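Local coordinates for chromosome partition protein Smc (PDB 5XEI), which probably serves chromosome condensation and partitioning as a homodimeric SMC protein whose head domain binds and hydrolyses ATP, at residues A132-P137 with P442-L447; L218-R223 with A310-L315. All coordinates share one frame; numbering follows the deposited sequence.

Contact 1. Residues A132-P137 with P442-L447; sequences AAMISP and PAPFYL
Ile135 reaches across to Pro444 and Phe445 with both of its branches. From CB, CG1 lies beside the backbone N and anti to the carbonyl carbon (chi1 -61°), which leaves CG2 anti to the backbone N. Ile135 CG1 comes within 4.4 Å of Pro444 CG. One bond further out, Ile135 CD1 rests against the proline ring, 3.6 Å from Pro444 CG. Pro444 CB is the next atom of that ring, 3.9 Å from Ile135 CD1. The other branch turns to the aromatic ring, where Ile135 CG2 meets Phe445 CE1 at 4.2 Å. The side chains of Ile135 and Phe445 cross at about a right angle.

Met134 is the C-prime residue of a Schellman motif that ends helix 123-132, and Ile135 follows directly. Strand 445-449 belongs to the P-loop NTPase core of the head, where the family carries its Walker B motif. It runs parallel to strands 142-143 and 475-480. Phe445 O accepts a hydrogen bond from Asn141 ND2.

Met134 approaches the loop before this strand. Its terminal CE lies beside the Pro442 carbonyl, closer than the resolution can vouch for, and 4.4 Å from Pro444 CD. No hydrogen bond crosses between the two segments. Within 442-447, Tyr446 OH accepts a bond from Ala443 N at 2.9 Å and also bonds to Tyr140 OH.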
loop_
_atom_site.group_PDB
_atom_site.type_symbol
_atom_site.label_atom_id
_atom_site.label_comp_id
_atom_site.label_asym_id
_atom_site.label_seq_id
_atom_site.Cartn_x
_atom_site.Cartn_y
_atom_site.Cartn_z
ATOM N N ALA A 132 15.548 5.994 5.219
ATOM C CA ALA A 132 15.277 5.269 6.454
ATOM C C ALA A 132 15.860 5.985 7.667
ATOM O O ALA A 132 15.257 5.970 8.743
ATOM C CB ALA A 132 15.826 3.847 6.358
ATOM N N ALA A 133 17.010 6.629 7.522
ATOM C CA ALA A 133 17.561 7.418 8.619
ATOM C C ALA A 133 17.001 8.836 8.646
ATOM O O ALA A 133 17.524 9.698 9.371
ATOM C CB ALA A 133 19.090 7.453 8.527
ATOM N N MET A 134 15.947 9.077 7.864
ATOM C CA MET A 134 15.376 10.401 7.622
ATOM C C MET A 134 16.454 11.477 7.525
ATOM O O MET A 134 16.278 12.597 8.002
ATOM C CB MET A 134 14.322 10.758 8.686
ATOM C CG MET A 134 14.827 10.909 10.120
ATOM S SD MET A 134 14.015 12.269 10.978
ATOM C CE MET A 134 14.892 12.297 12.524
ATOM N N ILE A 135 17.573 11.143 6.888
ATOM C CA ILE A 135 18.583 12.137 6.543
ATOM C C ILE A 135 18.020 13.029 5.452
ATOM O O ILE A 135 17.688 12.551 4.354
ATOM C CB ILE A 135 19.879 11.472 6.070
ATOM C CG1 ILE A 135 20.469 10.588 7.160
ATOM C CG2 ILE A 135 20.868 12.537 5.598
ATOM C CD1 ILE A 135 21.412 11.294 8.077
ATOM N N SER A 136 17.925 14.330 5.736
ATOM C CA SER A 136 17.483 15.315 4.753
ATOM C C SER A 136 16.089 15.011 4.193
ATOM O O SER A 136 15.962 14.623 3.020
ATOM C CB SER A 136 18.534 15.427 3.635
ATOM O OG SER A 136 17.986 15.906 2.409
ATOM N N PRO A 137 15.006 15.163 5.013
ATOM C CA PRO A 137 13.629 15.066 4.477
ATOM C C PRO A 137 13.262 16.219 3.549
ATOM O O PRO A 137 13.121 17.367 3.992
ATOM C CB PRO A 137 12.743 15.082 5.737
ATOM C CG PRO A 137 13.681 14.796 6.899
ATOM C CD PRO A 137 15.032 15.309 6.482
ATOM N N PRO A 442 13.925 16.451 15.490
ATOM C CA PRO A 442 15.269 16.856 15.041
ATOM C C PRO A 442 15.775 15.974 13.909
ATOM O O PRO A 442 15.772 14.749 14.009
ATOM C CB PRO A 442 16.132 16.677 16.299
ATOM C CG PRO A 442 15.197 16.343 17.426
ATOM C CD PRO A 442 13.930 15.843 16.830
ATOM N N ALA A 443 16.218 16.605 12.821
ATOM C CA ALA A 443 17.005 15.889 11.829
ATOM C C ALA A 443 18.423 15.653 12.365
ATOM O O ALA A 443 18.878 16.364 13.270
ATOM C CB ALA A 443 17.053 16.675 10.524
ATOM N N PRO A 444 19.145 14.652 11.821
ATOM C CA PRO A 444 20.497 14.353 12.348
ATOM C C PRO A 444 21.460 15.530 12.286
ATOM O O PRO A 444 22.293 15.695 13.188
ATOM C CB PRO A 444 20.966 13.193 11.460
ATOM C CG PRO A 444 19.717 12.554 11.010
ATOM C CD PRO A 444 18.738 13.671 10.799
ATOM N N PHE A 445 21.384 16.348 11.245
ATOM C CA PHE A 445 22.169 17.564 11.203
ATOM C C PHE A 445 21.419 18.582 10.366
ATOM O O PHE A 445 20.499 18.238 9.609
ATOM C CB PHE A 445 23.556 17.331 10.598
ATOM C CG PHE A 445 23.502 17.062 9.131
ATOM C CD1 PHE A 445 23.290 15.775 8.667
ATOM C CD2 PHE A 445 23.582 18.105 8.220
ATOM C CE1 PHE A 445 23.200 15.523 7.326
ATOM C CE2 PHE A 445 23.477 17.860 6.872
ATOM C CZ PHE A 445 23.290 16.571 6.423
ATOM N N TYR A 446 21.863 19.844 10.491
ATOM C CA TYR A 446 21.415 20.958 9.674
ATOM C C TYR A 446 22.631 21.621 9.029
ATOM O O TYR A 446 23.685 21.750 9.657
ATOM C CB TYR A 446 20.606 21.977 10.533
ATOM C CG TYR A 446 19.375 21.344 11.107
ATOM C CD1 TYR A 446 19.451 20.561 12.258
ATOM C CD2 TYR A 446 18.133 21.486 10.476
ATOM C CE1 TYR A 446 18.336 19.938 12.767
ATOM C CE2 TYR A 446 16.993 20.868 10.983
ATOM C CZ TYR A 446 17.105 20.095 12.124
ATOM O OH TYR A 446 16.005 19.462 12.641
ATOM N N LEU A 447 22.484 22.055 7.778
ATOM C CA LEU A 447 23.551 22.747 7.068
ATOM C C LEU A 447 23.058 24.115 6.640
ATOM O O LEU A 447 22.141 24.219 5.821
ATOM C CB LEU A 447 24.011 21.962 5.850
ATOM C CG LEU A 447 25.051 22.679 4.984
ATOM C CD1 LEU A 447 26.318 22.873 5.785
ATOM C CD2 LEU A 447 25.320 21.874 3.690
#

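Contact 2. Residues L218-R223 with A310-L315; sequences LDLKER and AEIKAL
Leu220 and Ile312 both point toward the opposite helix, in an antiparallel helix pair of the predicted coiled coil. The axes of helices 218-223 and 310-315 approach to 10.0 Å, and their directions differ by 159°. This pairing lies in the arm of the Smc molecule, far from the ATPase head. Segment 310-315 forms the last six residues of helix 298-315. Helix 321-383 begins soon after, so the returning helical arm is broken here, consistent with the joint region of an SMC arm.

Leu220 and Ile312 meet near their bases. Leu220 CB is 3.7 Å from Ile312 CG1. CG1 of Ile312 sits beside its own backbone N and anti to the carbonyl carbon (chi1 -69°). CD1 of Ile312 continues past Leu220 to the next residue, where it meets Lys221 CD at 3.9 Å. The side chains of Lys221 and Ile312 cross at about a right angle. The lysine contributes its aliphatic part here, and its chain bends at chi2.

Further out, the tip of Leu220 meets Glu311, the two side chains again crossing at about a right angle. Glu311 also offers its aliphatic stem. Leu315 closes the group from the next turn, with Leu315 CD1 4.4 Å from Leu220 CD1. Met308 touches Leu220 from the same helix as Ile312, while Tyr217 and Leu224 touch Ile312 from the helix of Leu220. No hydrogen bond or salt bridge joins the two segments. Glu311 CG is met by both methyls of the leucine, 3.8 Å from Leu220 CD1 and 3.9 Å from Leu220 CD2.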
loop_
_atom_site.group_PDB
_atom_site.type_symbol
_atom_site.label_atom_id
_atom_site.label_comp_id
_atom_site.label_asym_id
_atom_site.label_seq_id
_atom_site.Cartn_x
_atom_site.Cartn_y
_atom_site.Cartn_z
ATOM N N LEU A 218 -43.086 -41.826 -11.490
ATOM C CA LEU A 218 -42.991 -42.896 -10.503
ATOM C C LEU A 218 -44.374 -43.342 -10.057
ATOM O O LEU A 218 -44.715 -44.526 -10.152
ATOM C CB LEU A 218 -42.173 -42.428 -9.302
ATOM C CG LEU A 218 -40.800 -43.042 -9.078
ATOM C CD1 LEU A 218 -39.982 -42.893 -10.345
ATOM C CD2 LEU A 218 -40.094 -42.349 -7.918
ATOM N N ASP A 219 -45.186 -42.399 -9.561
ATOM C CA ASP A 219 -46.542 -42.727 -9.122
ATOM C C ASP A 219 -47.301 -43.518 -10.177
ATOM O O ASP A 219 -47.878 -44.572 -9.885
ATOM C CB ASP A 219 -47.309 -41.452 -8.785
ATOM C CG ASP A 219 -46.957 -40.886 -7.409
ATOM O OD1 ASP A 219 -46.355 -41.615 -6.576
ATOM O OD2 ASP A 219 -47.293 -39.689 -7.163
ATOM N N LEU A 220 -47.327 -43.001 -11.408
ATOM C CA LEU A 220 -48.016 -43.664 -12.505
ATOM C C LEU A 220 -47.475 -45.069 -12.721
ATOM O O LEU A 220 -48.238 -46.011 -12.943
ATOM C CB LEU A 220 -47.863 -42.839 -13.784
ATOM C CG LEU A 220 -48.939 -41.804 -14.110
ATOM C CD1 LEU A 220 -48.577 -40.973 -15.335
ATOM C CD2 LEU A 220 -50.264 -42.505 -14.306
ATOM N N LYS A 221 -46.155 -45.217 -12.680
ATOM C CA LYS A 221 -45.528 -46.528 -12.799
ATOM C C LYS A 221 -46.101 -47.501 -11.780
ATOM O O LYS A 221 -46.414 -48.652 -12.110
ATOM C CB LYS A 221 -44.016 -46.364 -12.620
ATOM C CG LYS A 221 -43.151 -47.212 -13.476
ATOM C CD LYS A 221 -43.189 -46.814 -14.947
ATOM C CE LYS A 221 -42.431 -47.854 -15.776
ATOM N NZ LYS A 221 -43.013 -48.039 -17.147
ATOM N N GLU A 222 -46.313 -47.037 -10.550
ATOM C CA GLU A 222 -46.724 -47.940 -9.486
ATOM C C GLU A 222 -48.198 -48.293 -9.587
ATOM O O GLU A 222 -48.579 -49.458 -9.435
ATOM C CB GLU A 222 -46.435 -47.317 -8.136
ATOM C CG GLU A 222 -44.992 -47.206 -7.887
ATOM C CD GLU A 222 -44.653 -47.670 -6.498
ATOM O OE1 GLU A 222 -45.480 -47.442 -5.576
ATOM O OE2 GLU A 222 -43.591 -48.321 -6.349
ATOM N N ARG A 223 -49.052 -47.297 -9.811
ATOM C CA ARG A 223 -50.453 -47.631 -10.020
ATOM C C ARG A 223 -50.601 -48.554 -11.225
ATOM O O ARG A 223 -51.289 -49.581 -11.147
ATOM C CB ARG A 223 -51.297 -46.356 -10.149
ATOM C CG ARG A 223 -51.635 -45.701 -8.791
ATOM C CD ARG A 223 -52.772 -46.406 -7.962
ATOM N NE ARG A 223 -52.593 -47.846 -7.728
ATOM C CZ ARG A 223 -53.513 -48.675 -7.210
ATOM N NH1 ARG A 223 -54.699 -48.212 -6.798
ATOM N NH2 ARG A 223 -53.227 -49.979 -7.060
ATOM N N ALA A 310 -50.899 -44.485 -21.339
ATOM C CA ALA A 310 -50.846 -43.340 -22.236
ATOM C C ALA A 310 -50.241 -42.120 -21.547
ATOM O O ALA A 310 -49.373 -41.455 -22.120
ATOM C CB ALA A 310 -52.240 -43.030 -22.777
ATOM N N GLU A 311 -50.665 -41.807 -20.321
ATOM C CA GLU A 311 -50.109 -40.619 -19.694
ATOM C C GLU A 311 -48.690 -40.830 -19.206
ATOM O O GLU A 311 -47.976 -39.848 -18.965
ATOM C CB GLU A 311 -50.992 -40.138 -18.552
ATOM C CG GLU A 311 -51.565 -41.232 -17.707
ATOM C CD GLU A 311 -52.857 -40.789 -17.055
ATOM O OE1 GLU A 311 -52.848 -39.718 -16.396
ATOM O OE2 GLU A 311 -53.877 -41.499 -17.228
ATOM N N ILE A 312 -48.250 -42.078 -19.076
ATOM C CA ILE A 312 -46.815 -42.283 -18.975
ATOM C C ILE A 312 -46.149 -41.868 -20.276
ATOM O O ILE A 312 -45.104 -41.212 -20.263
ATOM C CB ILE A 312 -46.487 -43.735 -18.586
ATOM C CG1 ILE A 312 -46.921 -43.990 -17.144
ATOM C CG2 ILE A 312 -45.002 -44.012 -18.722
ATOM C CD1 ILE A 312 -46.404 -45.296 -16.577
ATOM N N LYS A 313 -46.769 -42.187 -21.420
ATOM C CA LYS A 313 -46.195 -41.771 -22.702
ATOM C C LYS A 313 -46.211 -40.251 -22.852
ATOM O O LYS A 313 -45.341 -39.681 -23.523
ATOM C CB LYS A 313 -46.929 -42.442 -23.871
ATOM N N ALA A 314 -47.176 -39.582 -22.230
ATOM C CA ALA A 314 -47.124 -38.135 -22.118
ATOM C C ALA A 314 -45.782 -37.696 -21.531
ATOM O O ALA A 314 -44.912 -37.196 -22.258
ATOM C CB ALA A 314 -48.276 -37.623 -21.252
ATOM N N LEU A 315 -45.598 -37.921 -20.224
ATOM C CA LEU A 315 -44.459 -37.357 -19.501
ATOM C C LEU A 315 -43.117 -37.599 -20.177
ATOM O O LEU A 315 -42.179 -36.837 -19.932
ATOM C CB LEU A 315 -44.393 -37.919 -18.080
ATOM C CG LEU A 315 -45.621 -37.612 -17.235
ATOM C CD1 LEU A 315 -45.363 -38.043 -15.811
ATOM C CD2 LEU A 315 -45.969 -36.123 -17.324
#

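Overall arrangement
From the N terminus the chain first builds part of the head and reaches 132-137, the earlier side of contact 1. It then leaves along helix 170-246, passing 218-223. Beyond this helix it turns back, and helix 298-315 brings 310-315 alongside. Contact 2 thus closes a loop with 86 residues between its segments. Helix 321-383 returns the chain to the head, where 442-447 closes contact 1 with 304 residues between its segments. Contact 2 is nested inside this larger loop. Contact 1 joins the two halves of the head, and contact 2 pairs two helices of the arm. Their centres are 90 Å apart, and they do not touch.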